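Local coordinates for citrate lyase (Yersinia pestis, PDB 3QLL), which is a putative citrate lyase beta subunit-like protein, probably a magnesium-dependent lyase, encoded in a virulence operon, at residues T42-F50 against S251-I261. Numbering follows the deposited sequence.
Sequences TYQTRSWLF and SAKAAIHPAQI
L49 reaches from strand 47-50 across to the loop that follows strand 252-255. CB rests 4.1 Å from CD1 of I261; CG, anti to the backbone N (chi1 -179°), carries the two methyls onward, CD1 to 3.6 Å from the backbone N of H257 and alongside CB of A255, CD2 to CG of P258. Leucine suits this place because its two methyls let one side chain touch two separate sites. On the same face S47 is small enough to let I261 approach, and its buried OG bonds to N265 and to the backbone N of D68.

The opposite face carries W48 and A254. W48 sends NE1 to OG1 of T45 (2.8 Å), and T45 OG1 in turn donates to T42 O; the W48 indole meets CB of A252 obliquely. F50 lays CE2 3.8 Å from CB of A254, with A255 O at its ring edge; alanines leave room for both rings.

Between these two layers the strands run parallel, their axes 17° apart. K253 N to R46 O (2.9 Å) and F50 N to A255 O (173° at the hydrogen) are sound bonds; the two between them are weak. Joining first strand to eighth, the pairing closes the TIM barrel, and F50 stands beside R107, a predicted substrate-binding residue. Across the seam, side chains thus meet mainly through apolar contacts while backbone supplies the hydrogen bonds; the charged ends of R46 and K253 turn outside, to D68 and to E241 and D226.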
loop_
_atom_site.group_PDB
_atom_site.type_symbol
_atom_site.label_atom_id
_atom_site.label_comp_id
_atom_site.label_asym_id
_atom_site.label_seq_id
_atom_site.Cartn_x
_atom_site.Cartn_y
_atom_site.Cartn_z
ATOM N N THR A 42 17.126 8.280 19.735
ATOM C CA THR A 42 17.104 7.202 18.745
ATOM C C THR A 42 17.268 7.703 17.300
ATOM O O THR A 42 17.725 6.942 16.424
ATOM C CB THR A 42 15.827 6.362 18.871
ATOM O OG1 THR A 42 15.481 6.248 20.250
ATOM C CG2 THR A 42 16.047 4.980 18.310
ATOM N N TYR A 43 16.757 8.911 17.037
ATOM C CA TYR A 43 16.804 9.518 15.703
ATOM C C TYR A 43 18.277 9.729 15.238
ATOM O O TYR A 43 18.594 9.681 14.052
ATOM C CB TYR A 43 16.034 10.855 15.666
ATOM C CG TYR A 43 14.638 10.701 15.139
ATOM C CD1 TYR A 43 14.390 10.121 13.896
ATOM C CD2 TYR A 43 13.544 11.165 15.872
ATOM C CE1 TYR A 43 13.076 9.974 13.407
ATOM C CE2 TYR A 43 12.233 11.035 15.389
ATOM C CZ TYR A 43 12.015 10.445 14.163
ATOM O OH TYR A 43 10.741 10.322 13.712
ATOM N N GLN A 44 19.150 10.022 16.192
ATOM C CA GLN A 44 20.565 10.231 15.925
ATOM C C GLN A 44 21.271 8.972 15.417
ATOM O O GLN A 44 22.248 9.073 14.684
ATOM C CB GLN A 44 21.247 10.766 17.168
ATOM C CG GLN A 44 21.056 12.257 17.305
ATOM C CD GLN A 44 21.176 12.712 18.753
ATOM O OE1 GLN A 44 21.476 11.913 19.648
ATOM N NE2 GLN A 44 20.902 13.995 18.995
ATOM N N THR A 45 20.812 7.807 15.867
ATOM C CA THR A 45 21.426 6.524 15.503
ATOM C C THR A 45 21.252 6.214 14.005
ATOM O O THR A 45 20.211 6.551 13.397
ATOM C CB THR A 45 20.838 5.341 16.321
ATOM O OG1 THR A 45 19.572 4.941 15.801
ATOM C CG2 THR A 45 20.763 5.697 17.815
ATOM N N ARG A 46 22.263 5.589 13.410
ATOM C CA ARG A 46 22.269 5.289 11.979
ATOM C C ARG A 46 22.436 3.781 11.775
ATOM O O ARG A 46 21.869 3.210 10.833
ATOM C CB ARG A 46 23.406 6.024 11.261
ATOM C CG ARG A 46 23.390 7.524 11.406
ATOM C CD ARG A 46 24.764 8.129 11.259
ATOM N NE ARG A 46 25.708 7.568 12.226
ATOM C CZ ARG A 46 27.018 7.829 12.242
ATOM N NH1 ARG A 46 27.552 8.650 11.333
ATOM N NH2 ARG A 46 27.795 7.266 13.165
ATOM N N SER A 47 23.275 3.167 12.612
ATOM C CA SER A 47 23.615 1.748 12.495
ATOM C C SER A 47 23.260 0.939 13.743
ATOM O O SER A 47 23.639 1.288 14.849
ATOM C CB SER A 47 25.119 1.574 12.190
ATOM O OG SER A 47 25.911 2.455 12.967
ATOM N N TRP A 48 22.559 -0.154 13.542
ATOM C CA TRP A 48 22.261 -1.094 14.609
ATOM C C TRP A 48 22.857 -2.457 14.291
ATOM O O TRP A 48 22.448 -3.108 13.330
ATOM C CB TRP A 48 20.743 -1.226 14.806
ATOM C CG TRP A 48 20.113 0.028 15.308
ATOM C CD1 TRP A 48 20.088 1.243 14.675
ATOM C CD2 TRP A 48 19.377 0.196 16.519
ATOM N NE1 TRP A 48 19.404 2.153 15.422
ATOM C CE2 TRP A 48 18.935 1.542 16.554
ATOM C CE3 TRP A 48 19.025 -0.662 17.568
ATOM C CZ2 TRP A 48 18.184 2.063 17.614
ATOM C CZ3 TRP A 48 18.283 -0.145 18.629
ATOM C CH2 TRP A 48 17.865 1.203 18.642
ATOM N N LEU A 49 23.809 -2.898 15.094
ATOM C CA LEU A 49 24.533 -4.140 14.801
ATOM C C LEU A 49 24.078 -5.274 15.687
ATOM O O LEU A 49 24.232 -5.207 16.916
ATOM C CB LEU A 49 26.027 -3.941 14.956
ATOM C CG LEU A 49 26.915 -5.143 14.649
ATOM C CD1 LEU A 49 26.849 -5.711 13.198
ATOM C CD2 LEU A 49 28.322 -4.717 15.017
ATOM N N PHE A 50 23.575 -6.334 15.054
ATOM C CA PHE A 50 23.214 -7.565 15.757
ATOM C C PHE A 50 24.482 -8.368 16.007
ATOM O O PHE A 50 25.199 -8.687 15.077
ATOM C CB PHE A 50 22.228 -8.419 14.941
ATOM C CG PHE A 50 20.830 -7.895 14.899
ATOM C CD1 PHE A 50 19.975 -8.060 15.987
ATOM C CD2 PHE A 50 20.341 -7.260 13.752
ATOM C CE1 PHE A 50 18.675 -7.590 15.940
ATOM C CE2 PHE A 50 19.027 -6.794 13.701
ATOM C CZ PHE A 50 18.200 -6.957 14.798
ATOM N N SER A 251 15.596 6.122 8.947
ATOM C CA SER A 251 16.598 6.989 9.559
ATOM C C SER A 251 17.822 6.176 9.862
ATOM O O SER A 251 18.869 6.732 10.199
ATOM C CB SER A 251 16.065 7.581 10.883
ATOM O OG SER A 251 14.832 8.257 10.685
ATOM N N ALA A 252 17.679 4.855 9.792
ATOM C CA ALA A 252 18.766 3.974 10.171
ATOM C C ALA A 252 18.583 2.632 9.531
ATOM O O ALA A 252 17.510 2.317 9.054
ATOM C CB ALA A 252 18.859 3.840 11.677
ATOM N N LYS A 253 19.610 1.804 9.620
ATOM C CA LYS A 253 19.561 0.475 9.047
ATOM C C LYS A 253 20.347 -0.526 9.921
ATOM O O LYS A 253 21.443 -0.221 10.410
ATOM C CB LYS A 253 20.117 0.498 7.608
ATOM C CG LYS A 253 20.113 -0.823 6.866
ATOM C CD LYS A 253 20.498 -0.624 5.390
ATOM C CE LYS A 253 20.460 -1.943 4.597
ATOM N NZ LYS A 253 19.084 -2.499 4.451
ATOM N N ALA A 254 19.770 -1.713 10.105
ATOM C CA ALA A 254 20.421 -2.765 10.871
ATOM C C ALA A 254 21.525 -3.442 10.081
ATOM O O ALA A 254 21.652 -3.292 8.849
ATOM C CB ALA A 254 19.395 -3.805 11.349
ATOM N N ALA A 255 22.289 -4.267 10.774
ATOM C CA ALA A 255 23.451 -4.875 10.157
ATOM C C ALA A 255 23.708 -6.186 10.866
ATOM O O ALA A 255 23.354 -6.341 12.021
ATOM C CB ALA A 255 24.677 -3.939 10.244
ATOM N N ILE A 256 24.360 -7.115 10.184
ATOM C CA ILE A 256 24.581 -8.427 10.764
ATOM C C ILE A 256 26.062 -8.748 10.684
ATOM O O ILE A 256 26.476 -9.841 11.045
ATOM C CB ILE A 256 23.742 -9.531 10.048
ATOM C CG1 ILE A 256 23.497 -9.180 8.581
ATOM C CG2 ILE A 256 22.403 -9.718 10.740
ATOM C CD1 ILE A 256 24.658 -9.450 7.674
ATOM N N HIS A 257 26.856 -7.760 10.274
ATOM C CA HIS A 257 28.312 -7.897 10.203
ATOM C C HIS A 257 28.988 -6.521 10.247
ATOM O O HIS A 257 28.536 -5.589 9.575
ATOM C CB HIS A 257 28.707 -8.636 8.915
ATOM C CG HIS A 257 30.145 -9.054 8.878
ATOM N ND1 HIS A 257 31.185 -8.149 8.893
ATOM C CD2 HIS A 257 30.716 -10.283 8.828
ATOM C CE1 HIS A 257 32.334 -8.801 8.854
ATOM N NE2 HIS A 257 32.077 -10.097 8.812
ATOM N N PRO A 258 30.037 -6.370 11.075
ATOM C CA PRO A 258 30.714 -5.080 11.289
ATOM C C PRO A 258 31.275 -4.427 10.006
ATOM O O PRO A 258 31.489 -3.215 9.986
ATOM C CB PRO A 258 31.868 -5.445 12.236
ATOM C CG PRO A 258 31.426 -6.690 12.942
ATOM C CD PRO A 258 30.604 -7.442 11.918
ATOM N N ALA A 259 31.518 -5.211 8.962
ATOM C CA ALA A 259 31.977 -4.659 7.677
ATOM C C ALA A 259 30.937 -3.728 7.024
ATOM O O ALA A 259 31.270 -2.877 6.183
ATOM C CB ALA A 259 32.332 -5.784 6.723
ATOM N N GLN A 260 29.674 -3.922 7.385
ATOM C CA GLN A 260 28.613 -3.134 6.796
ATOM C C GLN A 260 28.502 -1.775 7.472
ATOM O O GLN A 260 27.993 -0.828 6.861
ATOM C CB GLN A 260 27.271 -3.881 6.888
ATOM C CG GLN A 260 27.183 -5.170 6.108
ATOM C CD GLN A 260 25.861 -5.897 6.336
ATOM O OE1 GLN A 260 25.250 -5.795 7.414
ATOM N NE2 GLN A 260 25.412 -6.633 5.328
ATOM N N ILE A 261 29.071 -1.667 8.674
ATOM C CA ILE A 261 28.817 -0.517 9.542
ATOM C C ILE A 261 29.260 0.817 8.958
ATOM O O ILE A 261 28.517 1.795 9.022
ATOM C CB ILE A 261 29.457 -0.700 10.946
ATOM C CG1 ILE A 261 28.811 -1.882 11.665
ATOM C CG2 ILE A 261 29.256 0.539 11.814
ATOM C CD1 ILE A 261 27.342 -1.746 11.809
#